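Local coordinates for fibronectin type III domain-containing protein (Simiduia agarivorans, PDB 6P2K) that probably hydrolyses the glucan backbone of plant polysaccharides such as xyloglucan, as an ancestral member of glycoside hydrolase family 74 with seven-bladed beta-propeller architecture, at residues 291-296 / 310-315; 280-285 / 336-341; 520-525 / 536-541. All blocks are in the same frame, centred on the assembly; numbering follows the deposited sequence.

How the contacts relate
Contacts 1 and 2 are both buried and touch each other, their centres about 10 Å apart. Contact 1 pairs the third and fourth strands of one propeller blade, whereas contact 2 presses the second strand of that blade against the first strand of the next. Hydrogen-bonded backbones therefore dominate the former and side-chain packing the latter, with E294 of contact 1 accepting from Y338 of contact 2. Contact 3 belongs to a distant blade, with nearest atoms about 39 Å from contact 1. It is largely buried too, but reaches the surface at E537, and there strand pairing gives way to a salt bridge and a helix cap.

Contact 1: residues 291-296 / 310-315; sequences GLYEGT and WEKIWD
The Y293 ring overlaps the extended aliphatic chain of K312, with CE1 3.5 Å from K312 CG and the phenolic OH 3.4 Å from K312 CE. The two belong to a beta hairpin, the third and outermost strands of a four-stranded propeller blade, and a classic beta bulge interrupts their antiparallel pairing. There I313 and W314 both face L292: L292 O accepts from I313 N at 2.9 Å and only weakly from W314 N. Past the bulge Y293 pairs with K312 without backbone hydrogen bonds; E294 with E311 is the next hydrogen-bonded pair, E294 N donating to E311 O at 2.8 Å, nearly straight (168°).

Y293 shares its face of the sheet with K312 and W310; chi1 (-77°) puts CG anti to the carbonyl carbon. Tyrosine supplies a flat apolar surface and a polar tip bonded to E260 N; an alanine here would probably uncover the K312 methylenes and leave E260 N without its hydroxyl partner. K312 NZ reaches F290 O and the carboxylates of D315 and E260.

At G291 a CB would strike W314 O and jam against the preceding carbonyl O, which by itself calls for glycine. G295 CA lies over one face of the W310 indole, where a CB would collide with CE3; W310 NE1 bonds to V255 O.

On the other face, buried E294 forms a salt bridge to R347 through OE2 and a hydrogen bond to Y369 through OE1. A water bridging E294 OE1 (2.8 Å) and E311 OE2 (3.2 Å) would probably ease their like charges. L292 and I313 lie side by side, pointing the same way, and I313 CG2 sits 3.6 Å from E294 CB.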
ATOM      1  N   GLY B 291       7.665  40.338 -14.857  1.00 25.85           N
ATOM      2  CA  GLY B 291       8.973  40.123 -15.444  1.00 24.53           C
ATOM      3  C   GLY B 291       9.695  41.429 -15.719  1.00 21.38           C
ATOM      4  O   GLY B 291       9.636  42.356 -14.907  1.00 25.06           O
ATOM      5  N   LEU B 292      10.359  41.525 -16.868  1.00 22.19           N
ATOM      6  CA  LEU B 292      11.193  42.679 -17.172  1.00 24.33           C
ATOM      7  C   LEU B 292      11.164  42.947 -18.672  1.00 24.29           C
ATOM      8  O   LEU B 292      11.261  42.019 -19.478  1.00 25.08           O
ATOM      9  CB  LEU B 292      12.629  42.449 -16.687  1.00 21.54           C
ATOM     10  CG  LEU B 292      13.686  43.528 -16.914  1.00 26.42           C
ATOM     11  CD1 LEU B 292      13.278  44.835 -16.253  1.00 23.09           C
ATOM     12  CD2 LEU B 292      15.026  43.049 -16.372  1.00 25.25           C
ATOM     13  N   TYR B 293      11.031  44.221 -19.035  1.00 24.21           N
ATOM     14  CA  TYR B 293      10.937  44.641 -20.427  1.00 29.75           C
ATOM     15  C   TYR B 293      12.261  45.214 -20.917  1.00 30.57           C
ATOM     16  O   TYR B 293      12.957  45.921 -20.181  1.00 29.35           O
ATOM     17  CB  TYR B 293       9.855  45.708 -20.615  1.00 29.99           C
ATOM     18  CG  TYR B 293       8.428  45.211 -20.629  1.00 31.05           C
ATOM     19  CD1 TYR B 293       7.900  44.573 -21.746  1.00 34.60           C
ATOM     20  CD2 TYR B 293       7.594  45.423 -19.540  1.00 29.95           C
ATOM     21  CE1 TYR B 293       6.586  44.140 -21.764  1.00 35.14           C
ATOM     22  CE2 TYR B 293       6.286  44.995 -19.548  1.00 33.25           C
ATOM     23  CZ  TYR B 293       5.786  44.355 -20.661  1.00 34.76           C
ATOM     24  OH  TYR B 293       4.479  43.931 -20.665  1.00 34.43           O
ATOM     25  N   GLU B 294      12.591  44.921 -22.171  1.00 31.98           N
ATOM     26  CA  GLU B 294      13.602  45.662 -22.911  1.00 32.05           C
ATOM     27  C   GLU B 294      12.950  46.242 -24.158  1.00 33.31           C
ATOM     28  O   GLU B 294      12.315  45.514 -24.928  1.00 33.67           O
ATOM     29  CB  GLU B 294      14.798  44.786 -23.291  1.00 31.03           C
ATOM     30  CG  GLU B 294      15.862  45.547 -24.085  1.00 33.74           C
ATOM     31  CD  GLU B 294      17.157  44.772 -24.239  1.00 35.72           C
ATOM     32  OE1 GLU B 294      17.111  43.609 -24.695  1.00 35.77           O
ATOM     33  OE2 GLU B 294      18.223  45.329 -23.901  1.00 37.96           O
ATOM     34  N   GLY B 295      13.095  47.547 -24.346  1.00 32.92           N
ATOM     35  CA  GLY B 295      12.526  48.238 -25.486  1.00 36.42           C
ATOM     36  C   GLY B 295      13.606  48.672 -26.456  1.00 38.57           C
ATOM     37  O   GLY B 295      14.714  49.030 -26.052  1.00 41.02           O
ATOM     38  N   THR B 296      13.277  48.635 -27.744  1.00 37.32           N
ATOM     39  CA  THR B 296      14.178  49.064 -28.803  1.00 39.37           C
ATOM     40  C   THR B 296      13.576  50.281 -29.489  1.00 40.96           C
ATOM     41  O   THR B 296      12.425  50.239 -29.933  1.00 41.33           O
ATOM     42  CB  THR B 296      14.419  47.942 -29.818  1.00 40.45           C
ATOM     43  OG1 THR B 296      14.840  46.760 -29.128  1.00 39.82           O
ATOM     44  CG2 THR B 296      15.490  48.345 -30.820  1.00 42.62           C
ATOM     45  N   TRP B 310       8.520  46.883 -27.475  1.00 41.76           N
ATOM     46  CA  TRP B 310       8.883  46.370 -26.164  1.00 39.63           C
ATOM     47  C   TRP B 310       8.858  44.849 -26.191  1.00 34.72           C
ATOM     48  O   TRP B 310       7.970  44.244 -26.798  1.00 33.78           O
ATOM     49  CB  TRP B 310       7.931  46.882 -25.081  1.00 38.24           C
ATOM     50  CG  TRP B 310       8.040  48.350 -24.811  1.00 40.37           C
ATOM     51  CD1 TRP B 310       7.237  49.333 -25.307  1.00 43.27           C
ATOM     52  CD2 TRP B 310       8.999  49.000 -23.969  1.00 38.57           C
ATOM     53  NE1 TRP B 310       7.640  50.557 -24.832  1.00 42.14           N
ATOM     54  CE2 TRP B 310       8.720  50.380 -24.007  1.00 41.18           C
ATOM     55  CE3 TRP B 310      10.065  48.550 -23.186  1.00 35.48           C
ATOM     56  CZ2 TRP B 310       9.471  51.314 -23.294  1.00 40.84           C
ATOM     57  CZ3 TRP B 310      10.812  49.479 -22.482  1.00 32.99           C
ATOM     58  CH2 TRP B 310      10.511  50.843 -22.540  1.00 35.94           C
ATOM     59  N   GLU B 311       9.832  44.236 -25.529  1.00 35.04           N
ATOM     60  CA  GLU B 311       9.950  42.788 -25.475  1.00 34.40           C
ATOM     61  C   GLU B 311      10.213  42.365 -24.040  1.00 30.64           C
ATOM     62  O   GLU B 311      11.009  42.993 -23.336  1.00 30.64           O
ATOM     63  CB  GLU B 311      11.076  42.295 -26.388  1.00 39.59           C
ATOM     64  CG  GLU B 311      11.477  40.848 -26.181  1.00 47.72           C
ATOM     65  CD  GLU B 311      12.689  40.465 -27.007  1.00 58.92           C
ATOM     66  OE1 GLU B 311      12.985  39.256 -27.113  1.00 62.52           O
ATOM     67  OE2 GLU B 311      13.345  41.378 -27.552  1.00 64.06           O
ATOM     68  N   LYS B 312       9.533  41.309 -23.602  1.00 27.44           N
ATOM     69  CA  LYS B 312       9.777  40.751 -22.277  1.00 30.13           C
ATOM     70  C   LYS B 312      11.017  39.872 -22.348  1.00 29.14           C
ATOM     71  O   LYS B 312      11.011  38.829 -23.008  1.00 32.54           O
ATOM     72  CB  LYS B 312       8.566  39.962 -21.790  1.00 32.29           C
ATOM     73  CG  LYS B 312       7.519  40.814 -21.096  1.00 34.98           C
ATOM     74  CD  LYS B 312       6.655  39.990 -20.161  1.00 33.64           C
ATOM     75  CE  LYS B 312       5.391  40.747 -19.787  1.00 34.75           C
ATOM     76  NZ  LYS B 312       4.542  39.979 -18.832  1.00 34.38           N
ATOM     77  N   ILE B 313      12.094  40.299 -21.683  1.00 26.57           N
ATOM     78  CA  ILE B 313      13.305  39.487 -21.620  1.00 27.83           C
ATOM     79  C   ILE B 313      13.320  38.581 -20.400  1.00 28.93           C
ATOM     80  O   ILE B 313      14.229  37.746 -20.267  1.00 26.32           O
ATOM     81  CB  ILE B 313      14.559  40.382 -21.644  1.00 31.00           C
ATOM     82  CG1 ILE B 313      14.567  41.328 -20.442  1.00 27.83           C
ATOM     83  CG2 ILE B 313      14.611  41.176 -22.941  1.00 24.77           C
ATOM     84  CD1 ILE B 313      15.916  41.965 -20.187  1.00 28.08           C
ATOM     85  N   TRP B 314      12.334  38.715 -19.514  1.00 29.69           N
ATOM     86  CA  TRP B 314      12.168  37.884 -18.331  1.00 24.96           C
ATOM     87  C   TRP B 314      10.672  37.797 -18.074  1.00 25.82           C
ATOM     88  O   TRP B 314       9.969  38.804 -18.186  1.00 26.93           O
ATOM     89  CB  TRP B 314      12.902  38.487 -17.130  1.00 19.73           C
ATOM     90  CG  TRP B 314      13.248  37.519 -16.035  1.00 23.64           C
ATOM     91  CD1 TRP B 314      13.212  36.153 -16.089  1.00 22.39           C
ATOM     92  CD2 TRP B 314      13.688  37.859 -14.716  1.00 19.96           C
ATOM     93  NE1 TRP B 314      13.601  35.624 -14.878  1.00 22.90           N
ATOM     94  CE2 TRP B 314      13.900  36.652 -14.021  1.00 18.26           C
ATOM     95  CE3 TRP B 314      13.919  39.070 -14.053  1.00 22.36           C
ATOM     96  CZ2 TRP B 314      14.336  36.623 -12.699  1.00 22.03           C
ATOM     97  CZ3 TRP B 314      14.352  39.037 -12.740  1.00 20.03           C
ATOM     98  CH2 TRP B 314      14.558  37.822 -12.079  1.00 18.11           C
ATOM     99  N   ASP B 315      10.180  36.604 -17.750  1.00 26.31           N
ATOM    100  CA  ASP B 315       8.737  36.388 -17.748  1.00 28.06           C
ATOM    101  C   ASP B 315       8.373  35.331 -16.709  1.00 28.36           C
ATOM    102  O   ASP B 315       9.215  34.892 -15.920  1.00 27.45           O
ATOM    103  CB  ASP B 315       8.261  35.988 -19.150  1.00 30.57           C
ATOM    104  CG  ASP B 315       6.850  36.450 -19.441  1.00 37.26           C
ATOM    105  OD1 ASP B 315       6.121  36.786 -18.480  1.00 38.52           O
ATOM    106  OD2 ASP B 315       6.470  36.473 -20.632  1.00 38.72           O
TER
HETATM  107  O   HOH W   1      15.730  43.434 -27.108  1.00 53.72           O

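Contact 2: residues 280-285 / 336-341; sequences KVLLGA and AHYTPV
L282 and Y338 make the main aromatic contact, a CH-pi interaction in which the CD2 methyl of L282 stands over the centre of the Y338 ring, 4.2 Å from the centroid and 7° off the ring normal. Leucine suits the place because its CB and one methyl divide the work: CD2 caps the ring face, and L282 CB meets the ring at Y338 CE2, 3.5 Å away. Chi1 (-165°) sets L282 CG anti to the backbone N.

Purely aliphatic packing adds A336, whose CB is 3.6 Å from L282 CD2. Alanine is small enough to let the leucine close on the backbone as well, CD2 lying 3.6 Å from A336 C.

Polar groups look elsewhere. Y338 OH rests against the backbone of K280 and V281 but is hydrogen-bonded to E294 OE2, and K280 NZ turns away to T296 OG1. H337 ND1 and Y338 N both meet the carboxylate of E269, on the first strand of the blade that holds 280-285.

The two strands run nearly antiparallel, yet their axes come no closer than 7.2 Å. Direct contact between the two segments is thus apolar and CH-pi packing, while polar links between the adjacent blades run through E294 and E269.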
ATOM      1  N   LYS B 280      18.448  50.636 -26.598  1.00 42.84           N
ATOM      2  CA  LYS B 280      17.828  49.595 -25.795  1.00 38.97           C
ATOM      3  C   LYS B 280      17.510  50.183 -24.427  1.00 39.36           C
ATOM      4  O   LYS B 280      18.391  50.755 -23.774  1.00 37.70           O
ATOM      5  CB  LYS B 280      18.749  48.381 -25.661  1.00 39.76           C
ATOM      6  CG  LYS B 280      19.125  47.730 -26.984  1.00 43.38           C
ATOM      7  CD  LYS B 280      18.046  46.774 -27.466  1.00 43.70           C
ATOM      8  CE  LYS B 280      18.388  46.210 -28.839  1.00 45.40           C
ATOM      9  NZ  LYS B 280      17.421  45.160 -29.270  1.00 45.41           N
ATOM     10  N   VAL B 281      16.253  50.063 -24.007  1.00 38.54           N
ATOM     11  CA  VAL B 281      15.780  50.639 -22.753  1.00 34.15           C
ATOM     12  C   VAL B 281      15.268  49.515 -21.862  1.00 35.74           C
ATOM     13  O   VAL B 281      14.473  48.679 -22.305  1.00 31.07           O
ATOM     14  CB  VAL B 281      14.685  51.693 -22.986  1.00 35.70           C
ATOM     15  CG1 VAL B 281      14.335  52.387 -21.680  1.00 35.46           C
ATOM     16  CG2 VAL B 281      15.136  52.704 -24.031  1.00 38.32           C
ATOM     17  N   LEU B 282      15.717  49.508 -20.611  1.00 30.76           N
ATOM     18  CA  LEU B 282      15.357  48.493 -19.631  1.00 31.39           C
ATOM     19  C   LEU B 282      14.300  49.055 -18.689  1.00 34.97           C
ATOM     20  O   LEU B 282      14.448  50.173 -18.188  1.00 36.86           O
ATOM     21  CB  LEU B 282      16.596  48.059 -18.847  1.00 29.97           C
ATOM     22  CG  LEU B 282      16.558  46.783 -18.015  1.00 32.71           C
ATOM     23  CD1 LEU B 282      16.214  45.596 -18.894  1.00 25.37           C
ATOM     24  CD2 LEU B 282      17.910  46.589 -17.351  1.00 25.58           C
ATOM     25  N   LEU B 283      13.240  48.283 -18.443  1.00 32.37           N
ATOM     26  CA  LEU B 283      12.099  48.818 -17.701  1.00 32.88           C
ATOM     27  C   LEU B 283      11.470  47.733 -16.835  1.00 32.74           C
ATOM     28  O   LEU B 283      10.901  46.766 -17.354  1.00 30.07           O
ATOM     29  CB  LEU B 283      11.067  49.414 -18.653  1.00 31.20           C
ATOM     30  CG  LEU B 283       9.882  50.106 -17.982  1.00 32.64           C
ATOM     31  CD1 LEU B 283      10.336  51.346 -17.217  1.00 33.49           C
ATOM     32  CD2 LEU B 283       8.815  50.465 -19.010  1.00 32.94           C
ATOM     33  N   GLY B 284      11.556  47.914 -15.517  1.00 31.66           N
ATOM     34  CA  GLY B 284      10.809  47.113 -14.567  1.00 31.30           C
ATOM     35  C   GLY B 284       9.768  47.955 -13.853  1.00 30.45           C
ATOM     36  O   GLY B 284       9.320  48.970 -14.394  1.00 31.09           O
ATOM     37  N   ALA B 285       9.384  47.567 -12.639  1.00 30.35           N
ATOM     38  CA  ALA B 285       8.352  48.301 -11.917  1.00 33.25           C
ATOM     39  C   ALA B 285       8.467  48.021 -10.428  1.00 32.21           C
ATOM     40  O   ALA B 285       9.115  47.061 -10.002  1.00 26.34           O
ATOM     41  CB  ALA B 285       6.949  47.929 -12.406  1.00 26.65           C
ATOM     42  N   ALA B 336      16.617  47.026 -12.105  1.00 25.74           N
ATOM     43  CA  ALA B 336      17.192  46.338 -13.253  1.00 28.08           C
ATOM     44  C   ALA B 336      18.250  47.232 -13.876  1.00 29.29           C
ATOM     45  O   ALA B 336      17.961  48.380 -14.225  1.00 33.94           O
ATOM     46  CB  ALA B 336      16.113  45.984 -14.279  1.00 21.61           C
ATOM     47  N   HIS B 337      19.462  46.706 -14.022  1.00 28.21           N
ATOM     48  CA  HIS B 337      20.580  47.474 -14.548  1.00 30.14           C
ATOM     49  C   HIS B 337      21.340  46.667 -15.588  1.00 31.59           C
ATOM     50  O   HIS B 337      21.551  45.461 -15.422  1.00 33.22           O
ATOM     51  CB  HIS B 337      21.541  47.892 -13.434  1.00 26.31           C
ATOM     52  CG  HIS B 337      20.912  48.763 -12.395  1.00 31.55           C
ATOM     53  ND1 HIS B 337      20.558  50.073 -12.637  1.00 33.10           N
ATOM     54  CD2 HIS B 337      20.575  48.514 -11.109  1.00 30.70           C
ATOM     55  CE1 HIS B 337      20.029  50.593 -11.544  1.00 34.42           C
ATOM     56  NE2 HIS B 337      20.025  49.666 -10.602  1.00 33.56           N
ATOM     57  N   TYR B 338      21.744  47.344 -16.658  1.00 28.68           N
ATOM     58  CA  TYR B 338      22.712  46.777 -17.582  1.00 27.72           C
ATOM     59  C   TYR B 338      24.094  46.759 -16.935  1.00 27.64           C
ATOM     60  O   TYR B 338      24.395  47.557 -16.042  1.00 27.65           O
ATOM     61  CB  TYR B 338      22.764  47.596 -18.870  1.00 30.29           C
ATOM     62  CG  TYR B 338      21.527  47.528 -19.739  1.00 32.93           C
ATOM     63  CD1 TYR B 338      21.203  46.373 -20.439  1.00 33.59           C
ATOM     64  CD2 TYR B 338      20.693  48.629 -19.873  1.00 35.02           C
ATOM     65  CE1 TYR B 338      20.080  46.318 -21.246  1.00 34.58           C
ATOM     66  CE2 TYR B 338      19.571  48.587 -20.682  1.00 35.33           C
ATOM     67  CZ  TYR B 338      19.270  47.427 -21.364  1.00 35.57           C
ATOM     68  OH  TYR B 338      18.154  47.374 -22.167  1.00 34.38           O
ATOM     69  N   THR B 339      24.941  45.842 -17.395  1.00 27.82           N
ATOM     70  CA  THR B 339      26.316  45.832 -16.927  1.00 28.36           C
ATOM     71  C   THR B 339      27.096  46.976 -17.576  1.00 31.35           C
ATOM     72  O   THR B 339      26.775  47.408 -18.688  1.00 34.64           O
ATOM     73  CB  THR B 339      26.997  44.499 -17.241  1.00 29.86           C
ATOM     74  OG1 THR B 339      26.956  44.250 -18.653  1.00 29.30           O
ATOM     75  CG2 THR B 339      26.322  43.354 -16.497  1.00 27.54           C
ATOM     76  N   PRO B 340      28.115  47.497 -16.892  1.00 29.81           N
ATOM     77  CA  PRO B 340      28.963  48.523 -17.507  1.00 32.96           C
ATOM     78  C   PRO B 340      29.688  47.979 -18.729  1.00 37.01           C
ATOM     79  O   PRO B 340      29.791  46.769 -18.944  1.00 38.31           O
ATOM     80  CB  PRO B 340      29.954  48.886 -16.394  1.00 30.70           C
ATOM     81  CG  PRO B 340      29.302  48.434 -15.124  1.00 27.75           C
ATOM     82  CD  PRO B 340      28.470  47.243 -15.486  1.00 27.07           C
ATOM     83  N   VAL B 341      30.196  48.906 -19.543  1.00 36.08           N
ATOM     84  CA  VAL B 341      31.016  48.539 -20.693  1.00 39.05           C
ATOM     85  C   VAL B 341      32.499  48.503 -20.357  1.00 41.47           C
ATOM     86  O   VAL B 341      33.291  47.956 -21.142  1.00 42.23           O
ATOM     87  CB  VAL B 341      30.773  49.511 -21.865  1.00 41.49           C
ATOM     88  CG1 VAL B 341      29.315  49.485 -22.276  1.00 39.10           C
ATOM     89  CG2 VAL B 341      31.174  50.917 -21.469  1.00 42.71           C
TER

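Contact 3: residues 520-525 / 536-541; sequences NPAKVF and VEDIGR
V524 meets V536 in an antiparallel hydrogen-bonded pair, with V524 N to V536 O at 3.0 Å and V536 N to V524 O at 2.8 Å. Their beta-branched side chains, suited to a strand, lie on the same face, CB to CB 4.3 Å, and V524 also packs on V514 and A454.

Beyond this single bridge, A522 sits in the turn, and its O accepts from I539 N, at the first turn of the helix, at 2.9 Å. Its small CB, directed toward 536-541, lies 4.0 Å from D538 OD2. Strands 524-528 and 532-536 are the second and third of a four-stranded antiparallel propeller blade, and helix 539-547 leaves the third before the fourth, 555-559. D538 is the N-cap of that helix: its OD1 accepts from R541 N, from above the carboxylate plane, and weakly from G540 N. The type I turn from N520 to K523 holds an Asx turn, N520 OD1 accepting from A522 N.

E537 points its CB away from the turn, but the chain bends at chi2 (84°), and E537 OE1 forms a salt bridge with K523 NZ, its hydrogen bond weak at 3.2 Å. The lysine is long enough to reach a second carboxylate, E580 OE2, which also accepts from N520 ND2. A water accepts from N520 ND2 (2.9 Å) and donates to E537 O (2.9 Å) and, weakly, to D538 OD2.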
ATOM      1  N   ASN B 520       4.878  17.069  29.740  1.00 25.80           N
ATOM      2  CA  ASN B 520       4.034  16.156  28.970  1.00 23.75           C
ATOM      3  C   ASN B 520       4.016  16.649  27.535  1.00 23.68           C
ATOM      4  O   ASN B 520       3.128  17.412  27.130  1.00 22.30           O
ATOM      5  CB  ASN B 520       2.619  16.077  29.542  1.00 25.58           C
ATOM      6  CG  ASN B 520       1.715  15.143  28.754  1.00 26.87           C
ATOM      7  OD1 ASN B 520       2.157  14.458  27.833  1.00 28.25           O
ATOM      8  ND2 ASN B 520       0.437  15.115  29.116  1.00 23.47           N
ATOM      9  N   PRO B 521       4.990  16.228  26.723  1.00 24.36           N
ATOM     10  CA  PRO B 521       5.108  16.769  25.361  1.00 24.31           C
ATOM     11  C   PRO B 521       3.964  16.394  24.432  1.00 23.48           C
ATOM     12  O   PRO B 521       3.993  16.789  23.261  1.00 22.79           O
ATOM     13  CB  PRO B 521       6.439  16.184  24.866  1.00 23.65           C
ATOM     14  CG  PRO B 521       6.641  14.953  25.691  1.00 26.39           C
ATOM     15  CD  PRO B 521       6.051  15.257  27.038  1.00 26.19           C
ATOM     16  N   ALA B 522       2.963  15.650  24.899  1.00 20.06           N
ATOM     17  CA  ALA B 522       1.751  15.463  24.114  1.00 17.95           C
ATOM     18  C   ALA B 522       0.773  16.617  24.285  1.00 17.11           C
ATOM     19  O   ALA B 522      -0.149  16.760  23.473  1.00 19.74           O
ATOM     20  CB  ALA B 522       1.071  14.145  24.496  1.00 19.04           C
ATOM     21  N   LYS B 523       0.961  17.442  25.311  1.00 17.73           N
ATOM     22  CA  LYS B 523       0.053  18.533  25.640  1.00 20.86           C
ATOM     23  C   LYS B 523       0.586  19.837  25.060  1.00 21.21           C
ATOM     24  O   LYS B 523       1.759  20.172  25.256  1.00 19.29           O
ATOM     25  CB  LYS B 523      -0.107  18.647  27.158  1.00 21.82           C
ATOM     26  CG  LYS B 523      -0.899  19.853  27.635  1.00 20.01           C
ATOM     27  CD  LYS B 523      -1.271  19.708  29.111  1.00 21.80           C
ATOM     28  CE  LYS B 523      -2.195  18.517  29.330  1.00 21.80           C
ATOM     29  NZ  LYS B 523      -2.519  18.302  30.774  1.00 20.18           N
ATOM     30  N   VAL B 524      -0.274  20.569  24.350  1.00 20.67           N
ATOM     31  CA  VAL B 524       0.121  21.782  23.637  1.00 19.26           C
ATOM     32  C   VAL B 524      -0.790  22.927  24.058  1.00 20.54           C
ATOM     33  O   VAL B 524      -2.016  22.776  24.070  1.00 21.35           O
ATOM     34  CB  VAL B 524       0.066  21.590  22.106  1.00 15.86           C
ATOM     35  CG1 VAL B 524       0.643  22.811  21.400  1.00 16.80           C
ATOM     36  CG2 VAL B 524       0.811  20.321  21.689  1.00 15.51           C
ATOM     37  N   PHE B 525      -0.191  24.074  24.389  1.00 18.90           N
ATOM     38  CA  PHE B 525      -0.914  25.289  24.740  1.00 18.80           C
ATOM     39  C   PHE B 525      -0.834  26.296  23.597  1.00 22.43           C
ATOM     40  O   PHE B 525       0.147  26.329  22.848  1.00 22.00           O
ATOM     41  CB  PHE B 525      -0.346  25.941  26.006  1.00 18.92           C
ATOM     42  CG  PHE B 525      -0.477  25.103  27.244  1.00 21.25           C
ATOM     43  CD1 PHE B 525      -1.620  25.169  28.024  1.00 18.23           C
ATOM     44  CD2 PHE B 525       0.557  24.269  27.644  1.00 21.35           C
ATOM     45  CE1 PHE B 525      -1.739  24.403  29.171  1.00 22.55           C
ATOM     46  CE2 PHE B 525       0.446  23.503  28.793  1.00 18.97           C
ATOM     47  CZ  PHE B 525      -0.702  23.567  29.556  1.00 19.67           C
ATOM     48  N   VAL B 536      -4.538  21.613  23.665  1.00 23.04           N
ATOM     49  CA  VAL B 536      -4.686  20.280  23.097  1.00 22.70           C
ATOM     50  C   VAL B 536      -4.163  19.310  24.147  1.00 23.32           C
ATOM     51  O   VAL B 536      -2.954  19.240  24.395  1.00 24.44           O
ATOM     52  CB  VAL B 536      -3.940  20.137  21.765  1.00 22.71           C
ATOM     53  CG1 VAL B 536      -3.970  18.688  21.299  1.00 24.10           C
ATOM     54  CG2 VAL B 536      -4.562  21.052  20.713  1.00 22.71           C
ATOM     55  N   GLU B 537      -5.078  18.580  24.786  1.00 23.93           N
ATOM     56  CA  GLU B 537      -4.693  17.726  25.906  1.00 27.69           C
ATOM     57  C   GLU B 537      -3.715  16.642  25.468  1.00 25.36           C
ATOM     58  O   GLU B 537      -2.732  16.362  26.165  1.00 23.19           O
ATOM     59  CB  GLU B 537      -5.941  17.106  26.535  1.00 35.25           C
ATOM     60  CG  GLU B 537      -5.653  16.062  27.599  1.00 46.17           C
ATOM     61  CD  GLU B 537      -5.400  16.682  28.959  1.00 54.59           C
ATOM     62  OE1 GLU B 537      -4.629  16.095  29.752  1.00 56.81           O
ATOM     63  OE2 GLU B 537      -5.975  17.758  29.232  1.00 58.50           O
ATOM     64  N   ASP B 538      -3.966  16.026  24.314  1.00 22.89           N
ATOM     65  CA  ASP B 538      -3.092  14.981  23.785  1.00 22.70           C
ATOM     66  C   ASP B 538      -3.120  15.099  22.269  1.00 20.32           C
ATOM     67  O   ASP B 538      -4.150  14.824  21.648  1.00 18.07           O
ATOM     68  CB  ASP B 538      -3.548  13.597  24.243  1.00 26.39           C
ATOM     69  CG  ASP B 538      -2.560  12.501  23.873  1.00 31.82           C
ATOM     70  OD1 ASP B 538      -2.199  12.386  22.682  1.00 34.19           O
ATOM     71  OD2 ASP B 538      -2.144  11.749  24.779  1.00 38.21           O
ATOM     72  N   ILE B 539      -1.995  15.504  21.676  1.00 18.07           N
ATOM     73  CA  ILE B 539      -1.981  15.742  20.239  1.00 19.27           C
ATOM     74  C   ILE B 539      -2.061  14.440  19.450  1.00 23.42           C
ATOM     75  O   ILE B 539      -2.531  14.440  18.306  1.00 22.69           O
ATOM     76  CB  ILE B 539      -0.740  16.562  19.845  1.00 21.80           C
ATOM     77  CG1 ILE B 539      -0.829  16.976  18.374  1.00 22.33           C
ATOM     78  CG2 ILE B 539       0.538  15.776  20.127  1.00 19.62           C
ATOM     79  CD1 ILE B 539       0.265  17.896  17.935  1.00 24.07           C
ATOM     80  N   GLY B 540      -1.631  13.320  20.034  1.00 24.91           N
ATOM     81  CA  GLY B 540      -1.836  12.040  19.373  1.00 24.87           C
ATOM     82  C   GLY B 540      -3.308  11.715  19.197  1.00 23.42           C
ATOM     83  O   GLY B 540      -3.733  11.261  18.132  1.00 22.92           O
ATOM     84  N   ARG B 541      -4.106  11.949  20.240  1.00 23.21           N
ATOM     85  CA  ARG B 541      -5.546  11.728  20.141  1.00 28.61           C
ATOM     86  C   ARG B 541      -6.175  12.651  19.105  1.00 23.65           C
ATOM     87  O   ARG B 541      -7.046  12.233  18.334  1.00 22.80           O
ATOM     88  CB  ARG B 541      -6.193  11.930  21.511  1.00 32.18           C
ATOM     89  CG  ARG B 541      -7.670  11.609  21.567  1.00 37.07           C
ATOM     90  CD  ARG B 541      -8.133  11.494  23.009  1.00 40.48           C
ATOM     91  NE  ARG B 541      -9.503  11.000  23.112  1.00 45.72           N
ATOM     92  CZ  ARG B 541     -10.509  11.695  23.632  1.00 50.04           C
ATOM     93  NH1 ARG B 541     -10.301  12.918  24.103  1.00 47.08           N
ATOM     94  NH2 ARG B 541     -11.724  11.167  23.684  1.00 54.86           N
TER
HETATM   95  O   HOH W   2      -1.457  13.972  27.297  1.00 25.87           O